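Local coordinates for extracellular solute-binding protein (Bordetella parapertussis, PDB 3PU5) that probably captures a small solute, possibly a polyamine, outside the cytoplasmic membrane and hands it to a transporter, as related bacterial solute-binding proteins do, at residues F271-Y276 with Q285-L290; G15-N20 with M275-V280; Y108-V113 with P295-V300. One frame throughout, in Å; residues are numbered along the deposited sequence.

Interaction 1. Residues F271-Y276 with Q285-L290; sequences FCEAMY and QYSEKL
Glu273 reaches the edge of the Tyr286 ring, where its OE2 lies near the ring plane, 3.6 Å from CD1. The second aromatic ring of the contact, that of Tyr276, is met obliquely by two aliphatic groups: CD2 of Leu290 comes within 3.8 Å of its CD2, and CE of Lys289 within 3.2 Å of its OH. Both partners cross the tyrosine side chain at about a right angle. The lysine chain is extended except for a bend at chi3 (68°), which keeps CE, like CD before it, beside the hydroxyl. Phe218 of helix 214-223 packs on both Tyr276 and Leu290 and continues their apolar contact beyond the two segments.

The polar half of the contact illustrates how one carboxylate can fix a loop against a helix. Glu273 presents both oxygens to one residue, Ser287. OE2 accepts the backbone N-H of Ser287 through its syn lone pair, with N to OE2 2.7 Å and an almost straight bond of 171°. OE1 takes the hydroxyl of the same serine, also on the syn side, with OG to OE1 2.9 Å. Two bonds to one residue restrain rotation of the carboxylate about its last bond. Beside it, CD1 of Leu290 packs against OE1, while Lys269 is a long, weak ion-pair partner of OE2. The hydroxyl of Tyr286 is engaged elsewhere, by the backbone N of Ala279.

With chi1 at 79°, OG of Ser287 sits between its own backbone N and carbonyl carbon, and it also accepts from Lys289 N at 3.1 Å. One hydroxyl therefore donates to the helix and receives from its own loop. That second bond defines an ST turn, here fastened by a glutamate to the last turn of helix 265-275.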
loop_
_atom_site.group_PDB
_atom_site.type_symbol
_atom_site.label_atom_id
_atom_site.label_comp_id
_atom_site.label_asym_id
_atom_site.label_seq_id
_atom_site.Cartn_x
_atom_site.Cartn_y
_atom_site.Cartn_z
ATOM N N PHE A 271 3.756 -9.303 11.838
ATOM C CA PHE A 271 2.892 -9.256 10.662
ATOM C C PHE A 271 3.677 -8.853 9.406
ATOM O O PHE A 271 3.589 -9.522 8.378
ATOM C CB PHE A 271 1.698 -8.314 10.898
ATOM C CG PHE A 271 0.784 -8.167 9.702
ATOM C CD1 PHE A 271 -0.099 -9.186 9.354
ATOM C CD2 PHE A 271 0.813 -7.011 8.926
ATOM C CE1 PHE A 271 -0.945 -9.052 8.260
ATOM C CE2 PHE A 271 -0.027 -6.867 7.833
ATOM C CZ PHE A 271 -0.912 -7.887 7.500
ATOM N N CYS A 272 4.462 -7.783 9.488
ATOM C CA CYS A 272 5.134 -7.283 8.291
ATOM C C CYS A 272 6.227 -8.224 7.781
ATOM O O CYS A 272 6.405 -8.372 6.576
ATOM C CB CYS A 272 5.672 -5.873 8.513
ATOM S SG CYS A 272 4.352 -4.673 8.773
ATOM N N GLU A 273 6.948 -8.872 8.691
ATOM C CA GLU A 273 7.953 -9.850 8.282
ATOM C C GLU A 273 7.311 -11.036 7.556
ATOM O O GLU A 273 7.864 -11.564 6.586
ATOM C CB GLU A 273 8.721 -10.353 9.502
ATOM C CG GLU A 273 9.628 -9.306 10.137
ATOM C CD GLU A 273 11.078 -9.438 9.718
ATOM O OE1 GLU A 273 11.388 -10.311 8.878
ATOM O OE2 GLU A 273 11.913 -8.665 10.232
ATOM N N ALA A 274 6.151 -11.462 8.046
ATOM C CA ALA A 274 5.432 -12.588 7.455
ATOM C C ALA A 274 4.910 -12.251 6.051
ATOM O O ALA A 274 4.918 -13.093 5.150
ATOM C CB ALA A 274 4.279 -13.004 8.370
HETATM N N MSE A 275 4.466 -11.008 5.872
HETATM C CA MSE A 275 3.854 -10.583 4.613
HETATM C C MSE A 275 4.823 -9.901 3.651
HETATM O O MSE A 275 4.430 -9.559 2.540
HETATM C CB MSE A 275 2.687 -9.630 4.880
HETATM C CG MSE A 275 1.542 -10.268 5.616
HETATM SE SE MSE A 275 0.655 -11.625 4.512
HETATM C CE MSE A 275 -0.031 -10.475 3.072
ATOM N N TYR A 276 6.075 -9.703 4.065
ATOM C CA TYR A 276 7.012 -8.873 3.291
ATOM C C TYR A 276 6.454 -7.462 3.055
ATOM O O TYR A 276 6.499 -6.931 1.938
ATOM C CB TYR A 276 7.397 -9.523 1.954
ATOM C CG TYR A 276 8.242 -10.777 2.084
ATOM C CD1 TYR A 276 7.736 -11.917 2.696
ATOM C CD2 TYR A 276 9.525 -10.832 1.566
ATOM C CE1 TYR A 276 8.495 -13.068 2.809
ATOM C CE2 TYR A 276 10.296 -11.971 1.676
ATOM C CZ TYR A 276 9.779 -13.085 2.296
ATOM O OH TYR A 276 10.537 -14.228 2.403
ATOM N N GLN A 285 12.696 -3.263 13.935
ATOM C CA GLN A 285 13.978 -3.592 13.329
ATOM C C GLN A 285 13.849 -4.960 12.681
ATOM O O GLN A 285 13.357 -5.908 13.296
ATOM C CB GLN A 285 15.092 -3.563 14.385
ATOM C CG GLN A 285 15.063 -2.270 15.229
ATOM C CD GLN A 285 16.345 -2.022 16.022
ATOM O OE1 GLN A 285 17.411 -2.531 15.678
ATOM N NE2 GLN A 285 16.244 -1.225 17.083
ATOM N N TYR A 286 14.264 -5.051 11.427
ATOM C CA TYR A 286 13.949 -6.220 10.605
ATOM C C TYR A 286 15.001 -7.310 10.669
ATOM O O TYR A 286 16.180 -7.050 10.928
ATOM C CB TYR A 286 13.743 -5.807 9.149
ATOM C CG TYR A 286 12.559 -4.888 8.951
ATOM C CD1 TYR A 286 11.273 -5.397 8.855
ATOM C CD2 TYR A 286 12.730 -3.512 8.862
ATOM C CE1 TYR A 286 10.188 -4.565 8.681
ATOM C CE2 TYR A 286 11.649 -2.671 8.684
ATOM C CZ TYR A 286 10.384 -3.208 8.606
ATOM O OH TYR A 286 9.308 -2.378 8.418
ATOM N N SER A 287 14.557 -8.533 10.406
ATOM C CA SER A 287 15.446 -9.669 10.265
ATOM C C SER A 287 16.315 -9.474 9.038
ATOM O O SER A 287 16.128 -8.535 8.256
ATOM C CB SER A 287 14.628 -10.943 10.067
ATOM O OG SER A 287 14.176 -11.025 8.719
ATOM N N GLU A 288 17.241 -10.405 8.862
ATOM C CA GLU A 288 18.168 -10.400 7.739
ATOM C C GLU A 288 17.444 -10.540 6.407
ATOM O O GLU A 288 17.941 -10.103 5.381
ATOM C CB GLU A 288 19.178 -11.544 7.889
ATOM C CG GLU A 288 20.186 -11.338 9.003
ATOM C CD GLU A 288 21.255 -10.320 8.641
ATOM O OE1 GLU A 288 21.640 -10.246 7.451
ATOM O OE2 GLU A 288 21.719 -9.599 9.551
ATOM N N LYS A 289 16.265 -11.155 6.430
ATOM C CA LYS A 289 15.501 -11.373 5.208
ATOM C C LYS A 289 15.059 -10.065 4.549
ATOM O O LYS A 289 14.896 -10.007 3.329
ATOM C CB LYS A 289 14.289 -12.268 5.485
ATOM C CG LYS A 289 13.787 -12.998 4.267
ATOM C CD LYS A 289 13.019 -14.260 4.650
ATOM C CE LYS A 289 11.706 -13.921 5.348
ATOM N NZ LYS A 289 10.849 -15.130 5.575
ATOM N N LEU A 290 14.893 -9.012 5.345
ATOM C CA LEU A 290 14.305 -7.772 4.836
ATOM C C LEU A 290 15.127 -6.518 5.118
ATOM O O LEU A 290 15.010 -5.515 4.414
ATOM C CB LEU A 290 12.901 -7.607 5.420
ATOM C CG LEU A 290 11.911 -8.634 4.877
ATOM C CD1 LEU A 290 10.647 -8.712 5.735
ATOM C CD2 LEU A 290 11.577 -8.293 3.439
#

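Interaction 2. Residues G15-N20 with M275-V280; sequences GSFLEN and MYYGAV
Met275, a selenomethionine, and Phe17 meet because of how their chains turn. In Met275, bends at chi2 (-67°) and chi3 (-64°) fold SE and then CE towards helix 15-33; CG of Phe17 lies anti to its backbone N (chi1 -177°), and the ring beyond it brings CD2 to 4.2 Å from CE of Met275. Helix 15-33 is the connection of a beta-alpha-beta crossover between the parallel strands 7-12 and 36-41, and the last residue of helix 265-275 and the chain beyond lie against its first turns.

CE of Met275 settles 3.9 Å from CA of Phe17, touching backbone too. Tyr277 approaches the phenylalanine at its edge: OH lies in the plane of the Phe17 ring, 3.6 Å from CD2, and the two side chains cross at about a right angle. One face of the Tyr277 ring carries CB of Met275, placed towards the rim. Phe271, from helix 265-275, adds an edge-to-face partner to Phe17.

Asn20 adds a polar contact, its ND2 being 3.4 Å from SE of Met275. That amide is held by its own helix: ND2 donates to Ser16 O at 2.7 Å, and Asn20 N reaches the same oxygen from the opposite face of the carbonyl plane.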
loop_
_atom_site.group_PDB
_atom_site.type_symbol
_atom_site.label_atom_id
_atom_site.label_comp_id
_atom_site.label_asym_id
_atom_site.label_seq_id
_atom_site.Cartn_x
_atom_site.Cartn_y
_atom_site.Cartn_z
ATOM N N GLY A 15 -7.971 -14.464 2.324
ATOM C CA GLY A 15 -6.730 -15.111 1.955
ATOM C C GLY A 15 -5.600 -14.913 2.945
ATOM O O GLY A 15 -5.808 -14.848 4.152
ATOM N N SER A 16 -4.393 -14.803 2.410
ATOM C CA SER A 16 -3.178 -14.795 3.204
ATOM C C SER A 16 -3.090 -13.571 4.120
ATOM O O SER A 16 -2.564 -13.650 5.232
ATOM C CB SER A 16 -1.968 -14.836 2.270
ATOM O OG SER A 16 -0.784 -15.103 2.991
ATOM N N PHE A 17 -3.595 -12.438 3.640
ATOM C CA PHE A 17 -3.586 -11.212 4.433
ATOM C C PHE A 17 -4.360 -11.461 5.719
ATOM O O PHE A 17 -3.838 -11.257 6.811
ATOM C CB PHE A 17 -4.217 -10.066 3.641
ATOM C CG PHE A 17 -4.199 -8.734 4.356
ATOM C CD1 PHE A 17 -5.234 -8.380 5.213
ATOM C CD2 PHE A 17 -3.164 -7.826 4.149
ATOM C CE1 PHE A 17 -5.234 -7.160 5.858
ATOM C CE2 PHE A 17 -3.161 -6.589 4.788
ATOM C CZ PHE A 17 -4.195 -6.263 5.652
ATOM N N LEU A 18 -5.606 -11.913 5.578
ATOM C CA LEU A 18 -6.470 -12.171 6.726
ATOM C C LEU A 18 -5.890 -13.231 7.680
ATOM O O LEU A 18 -5.964 -13.090 8.903
ATOM C CB LEU A 18 -7.881 -12.571 6.260
ATOM C CG LEU A 18 -8.959 -12.634 7.347
ATOM C CD1 LEU A 18 -10.356 -12.422 6.759
ATOM C CD2 LEU A 18 -8.899 -13.938 8.125
ATOM N N GLU A 19 -5.327 -14.291 7.113
ATOM C CA GLU A 19 -4.731 -15.355 7.912
ATOM C C GLU A 19 -3.596 -14.790 8.748
ATOM O O GLU A 19 -3.387 -15.189 9.901
ATOM C CB GLU A 19 -4.189 -16.457 7.005
ATOM C CG GLU A 19 -5.251 -17.138 6.161
ATOM C CD GLU A 19 -4.656 -18.094 5.138
ATOM O OE1 GLU A 19 -3.405 -18.152 5.018
ATOM O OE2 GLU A 19 -5.447 -18.786 4.454
ATOM N N ASN A 20 -2.853 -13.861 8.157
ATOM C CA ASN A 20 -1.719 -13.292 8.862
ATOM C C ASN A 20 -2.096 -12.237 9.884
ATOM O O ASN A 20 -1.443 -12.127 10.909
ATOM C CB ASN A 20 -0.640 -12.829 7.890
ATOM C CG ASN A 20 0.186 -13.994 7.379
ATOM O OD1 ASN A 20 1.087 -14.466 8.070
ATOM N ND2 ASN A 20 -0.137 -14.484 6.187
HETATM N N MSE A 275 4.466 -11.008 5.872
HETATM C CA MSE A 275 3.854 -10.583 4.613
HETATM C C MSE A 275 4.823 -9.901 3.651
HETATM O O MSE A 275 4.430 -9.559 2.540
HETATM C CB MSE A 275 2.687 -9.630 4.880
HETATM C CG MSE A 275 1.542 -10.268 5.616
HETATM SE SE MSE A 275 0.655 -11.625 4.512
HETATM C CE MSE A 275 -0.031 -10.475 3.072
ATOM N N TYR A 276 6.075 -9.703 4.065
ATOM C CA TYR A 276 7.012 -8.873 3.291
ATOM C C TYR A 276 6.454 -7.462 3.055
ATOM O O TYR A 276 6.499 -6.931 1.938
ATOM C CB TYR A 276 7.397 -9.523 1.954
ATOM C CG TYR A 276 8.242 -10.777 2.084
ATOM C CD1 TYR A 276 7.736 -11.917 2.696
ATOM C CD2 TYR A 276 9.525 -10.832 1.566
ATOM C CE1 TYR A 276 8.495 -13.068 2.809
ATOM C CE2 TYR A 276 10.296 -11.971 1.676
ATOM C CZ TYR A 276 9.779 -13.085 2.296
ATOM O OH TYR A 276 10.537 -14.228 2.403
ATOM N N TYR A 277 5.927 -6.871 4.126
ATOM C CA TYR A 277 5.459 -5.490 4.126
ATOM C C TYR A 277 6.392 -4.622 4.961
ATOM O O TYR A 277 7.193 -5.132 5.759
ATOM C CB TYR A 277 4.072 -5.383 4.761
ATOM C CG TYR A 277 2.920 -5.965 3.970
ATOM C CD1 TYR A 277 2.988 -6.127 2.588
ATOM C CD2 TYR A 277 1.744 -6.322 4.610
ATOM C CE1 TYR A 277 1.912 -6.648 1.875
ATOM C CE2 TYR A 277 0.672 -6.841 3.909
ATOM C CZ TYR A 277 0.756 -6.997 2.549
ATOM O OH TYR A 277 -0.329 -7.509 1.872
ATOM N N GLY A 278 6.261 -3.305 4.792
ATOM C CA GLY A 278 6.924 -2.353 5.656
ATOM C C GLY A 278 6.039 -1.971 6.830
ATOM O O GLY A 278 4.843 -1.753 6.656
ATOM N N ALA A 279 6.636 -1.887 8.020
ATOM C CA ALA A 279 5.921 -1.508 9.236
ATOM C C ALA A 279 5.805 0.001 9.347
ATOM O O ALA A 279 6.733 0.732 8.981
ATOM C CB ALA A 279 6.632 -2.052 10.457
ATOM N N VAL A 280 4.675 0.467 9.869
ATOM C CA VAL A 280 4.464 1.898 10.077
ATOM C C VAL A 280 4.969 2.362 11.450
ATOM O O VAL A 280 4.943 3.548 11.762
ATOM C CB VAL A 280 2.981 2.283 9.911
ATOM C CG1 VAL A 280 2.495 1.929 8.501
ATOM C CG2 VAL A 280 2.129 1.579 10.967
#

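Interaction 3. Residues Y108-V113 with P295-V300; sequences YDYSSV and PSIDSV
Tyr110 and Ser112 stand where the chain enters strand 111-117 of the antiparallel sheet, beside strand 238-246. The position, between the two lobes, is consistent with a crossover segment of a type II periplasmic binding fold. Across from them runs the loop 295-300.

The Tyr110 side chain carries most of the contact. Its CG lies between the backbone N and the carbonyl carbon (chi1 66°), and the ring beyond it ends with OH at the loop backbone. The hydroxyl donates to the carbonyl of Pro295, with OH to O 3.1 Å, at a C=O...donor angle of 154°. It also lies 3.3 Å from CA of Ile297, so the loop backbone from Pro295 to Ile297 passes close to it. CG1 of Ile297 is 4.2 Å from CE2 of Tyr110, and the two side chains cross at about a right angle. Val300 divides its branches: CG2 sits over one face of the ring, offset towards the rim, while CG1 touches CE1 of Tyr110 at 3.8 Å. The Phe97 ring also meets that of Tyr110, their planes about 15° apart.

Ser112 forms the second point of contact. Its OG lies 3.5 Å from CG of Pro295 and is hydrogen-bonded to Ser239 on the adjoining strand, so the proline meets a hydroxyl whose polar needs are served within the sheet. The loop is braced by Ser296 O, which accepts from both N and OG of Ser299, and by Lys96, whose NZ bonds to the carbonyls of Ile297 and Val300.

The general lesson is one of economy. In a buried and largely apolar contact, one hydroxyl-to-carbonyl bond gives the tyrosine hydroxyl an acceptor for its proton and fixes where the ring ends, while methyl and methylene groups fill in around it.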
loop_
_atom_site.group_PDB
_atom_site.type_symbol
_atom_site.label_atom_id
_atom_site.label_comp_id
_atom_site.label_asym_id
_atom_site.label_seq_id
_atom_site.Cartn_x
_atom_site.Cartn_y
_atom_site.Cartn_z
ATOM N N TYR A 108 -1.685 0.687 8.533
ATOM C CA TYR A 108 -1.125 -0.300 9.458
ATOM C C TYR A 108 -0.133 -1.265 8.811
ATOM O O TYR A 108 0.363 -2.181 9.462
ATOM C CB TYR A 108 -2.205 -1.038 10.267
ATOM C CG TYR A 108 -3.173 -1.948 9.519
ATOM C CD1 TYR A 108 -2.967 -3.331 9.468
ATOM C CD2 TYR A 108 -4.343 -1.440 8.951
ATOM C CE1 TYR A 108 -3.888 -4.180 8.832
ATOM C CE2 TYR A 108 -5.264 -2.276 8.311
ATOM C CZ TYR A 108 -5.031 -3.639 8.257
ATOM O OH TYR A 108 -5.945 -4.456 7.632
ATOM N N ASP A 109 0.131 -1.046 7.525
ATOM C CA ASP A 109 1.321 -1.576 6.859
ATOM C C ASP A 109 1.509 -0.761 5.581
ATOM O O ASP A 109 0.624 -0.002 5.194
ATOM C CB ASP A 109 1.213 -3.095 6.583
ATOM C CG ASP A 109 0.227 -3.440 5.462
ATOM O OD1 ASP A 109 0.467 -3.029 4.309
ATOM O OD2 ASP A 109 -0.771 -4.147 5.725
ATOM N N TYR A 110 2.663 -0.878 4.943
ATOM C CA TYR A 110 2.814 -0.278 3.621
ATOM C C TYR A 110 3.510 -1.248 2.658
ATOM O O TYR A 110 4.455 -1.942 3.033
ATOM C CB TYR A 110 3.489 1.119 3.685
ATOM C CG TYR A 110 4.935 1.133 4.142
ATOM C CD1 TYR A 110 5.965 0.920 3.240
ATOM C CD2 TYR A 110 5.271 1.373 5.479
ATOM C CE1 TYR A 110 7.284 0.933 3.648
ATOM C CE2 TYR A 110 6.595 1.377 5.895
ATOM C CZ TYR A 110 7.594 1.152 4.977
ATOM O OH TYR A 110 8.915 1.149 5.365
ATOM N N SER A 111 2.984 -1.343 1.442
ATOM C CA SER A 111 3.683 -2.030 0.355
ATOM C C SER A 111 4.120 -0.973 -0.641
ATOM O O SER A 111 3.431 0.039 -0.808
ATOM C CB SER A 111 2.796 -3.089 -0.313
ATOM O OG SER A 111 1.698 -2.494 -0.974
ATOM N N SER A 112 5.267 -1.191 -1.289
ATOM C CA SER A 112 5.940 -0.125 -2.028
ATOM C C SER A 112 6.185 -0.451 -3.492
ATOM O O SER A 112 6.789 -1.480 -3.812
ATOM C CB SER A 112 7.293 0.201 -1.376
ATOM O OG SER A 112 7.122 0.532 -0.021
ATOM N N VAL A 113 5.734 0.436 -4.374
ATOM C CA VAL A 113 6.044 0.311 -5.787
ATOM C C VAL A 113 7.416 0.910 -6.078
ATOM O O VAL A 113 7.669 2.090 -5.802
ATOM C CB VAL A 113 4.988 0.981 -6.681
ATOM C CG1 VAL A 113 5.354 0.791 -8.160
ATOM C CG2 VAL A 113 3.607 0.392 -6.395
ATOM N N PRO A 295 12.386 -0.871 1.633
ATOM C CA PRO A 295 12.658 0.577 1.596
ATOM C C PRO A 295 12.415 1.198 2.970
ATOM O O PRO A 295 11.490 0.793 3.678
ATOM C CB PRO A 295 11.622 1.106 0.589
ATOM C CG PRO A 295 10.484 0.081 0.674
ATOM C CD PRO A 295 11.217 -1.236 0.806
ATOM N N SER A 296 13.245 2.170 3.328
ATOM C CA SER A 296 13.192 2.809 4.635
ATOM C C SER A 296 11.852 3.493 4.895
ATOM O O SER A 296 11.279 4.127 4.014
ATOM C CB SER A 296 14.319 3.842 4.754
ATOM O OG SER A 296 14.242 4.512 5.996
ATOM N N ILE A 297 11.381 3.382 6.130
ATOM C CA ILE A 297 10.128 3.990 6.544
ATOM C C ILE A 297 10.163 5.496 6.286
ATOM O O ILE A 297 9.138 6.105 5.960
ATOM C CB ILE A 297 9.827 3.685 8.037
ATOM C CG1 ILE A 297 8.424 4.151 8.439
ATOM C CG2 ILE A 297 10.890 4.299 8.953
ATOM C CD1 ILE A 297 8.049 3.733 9.865
ATOM N N ASP A 298 11.352 6.085 6.395
ATOM C CA ASP A 298 11.508 7.525 6.232
ATOM C C ASP A 298 11.543 7.961 4.779
ATOM O O ASP A 298 11.254 9.107 4.477
ATOM C CB ASP A 298 12.789 7.998 6.929
ATOM C CG ASP A 298 12.801 7.653 8.400
ATOM O OD1 ASP A 298 13.823 7.111 8.884
ATOM O OD2 ASP A 298 11.771 7.905 9.064
ATOM N N SER A 299 11.896 7.048 3.882
ATOM C CA SER A 299 12.110 7.399 2.484
ATOM C C SER A 299 10.879 7.240 1.582
ATOM O O SER A 299 10.791 7.889 0.536
ATOM C CB SER A 299 13.263 6.574 1.907
ATOM O OG SER A 299 12.878 5.213 1.769
ATOM N N VAL A 300 9.944 6.369 1.956
ATOM C CA VAL A 300 8.836 6.052 1.046
ATOM C C VAL A 300 7.889 7.237 0.891
ATOM O O VAL A 300 7.719 8.026 1.815
ATOM C CB VAL A 300 8.041 4.778 1.465
ATOM C CG1 VAL A 300 8.943 3.541 1.428
ATOM C CG2 VAL A 300 7.404 4.944 2.843
#

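Overall arrangement
The segment 275-280 connects the three contacts. Interaction 1 and interaction 2 share Met275 and Tyr276, and their centres are about 10 Å apart; Cys272 O and Tyr277 N, 2.9 Å apart, probably form a hydrogen bond where the helix gives way to the loop. Interaction 3, centred about 13 Å from interaction 2, is tied to it by a probable backbone bond between Gly278 N and Tyr110 O, also 2.9 Å. Asp109 touches Phe271 and Cys272, linking interaction 3 to interaction 1, whose centre is about 12 Å away. Together they run from the partly buried helix-loop contact to the buried start of strand 111-117, which probably belongs to the interlobe crossover.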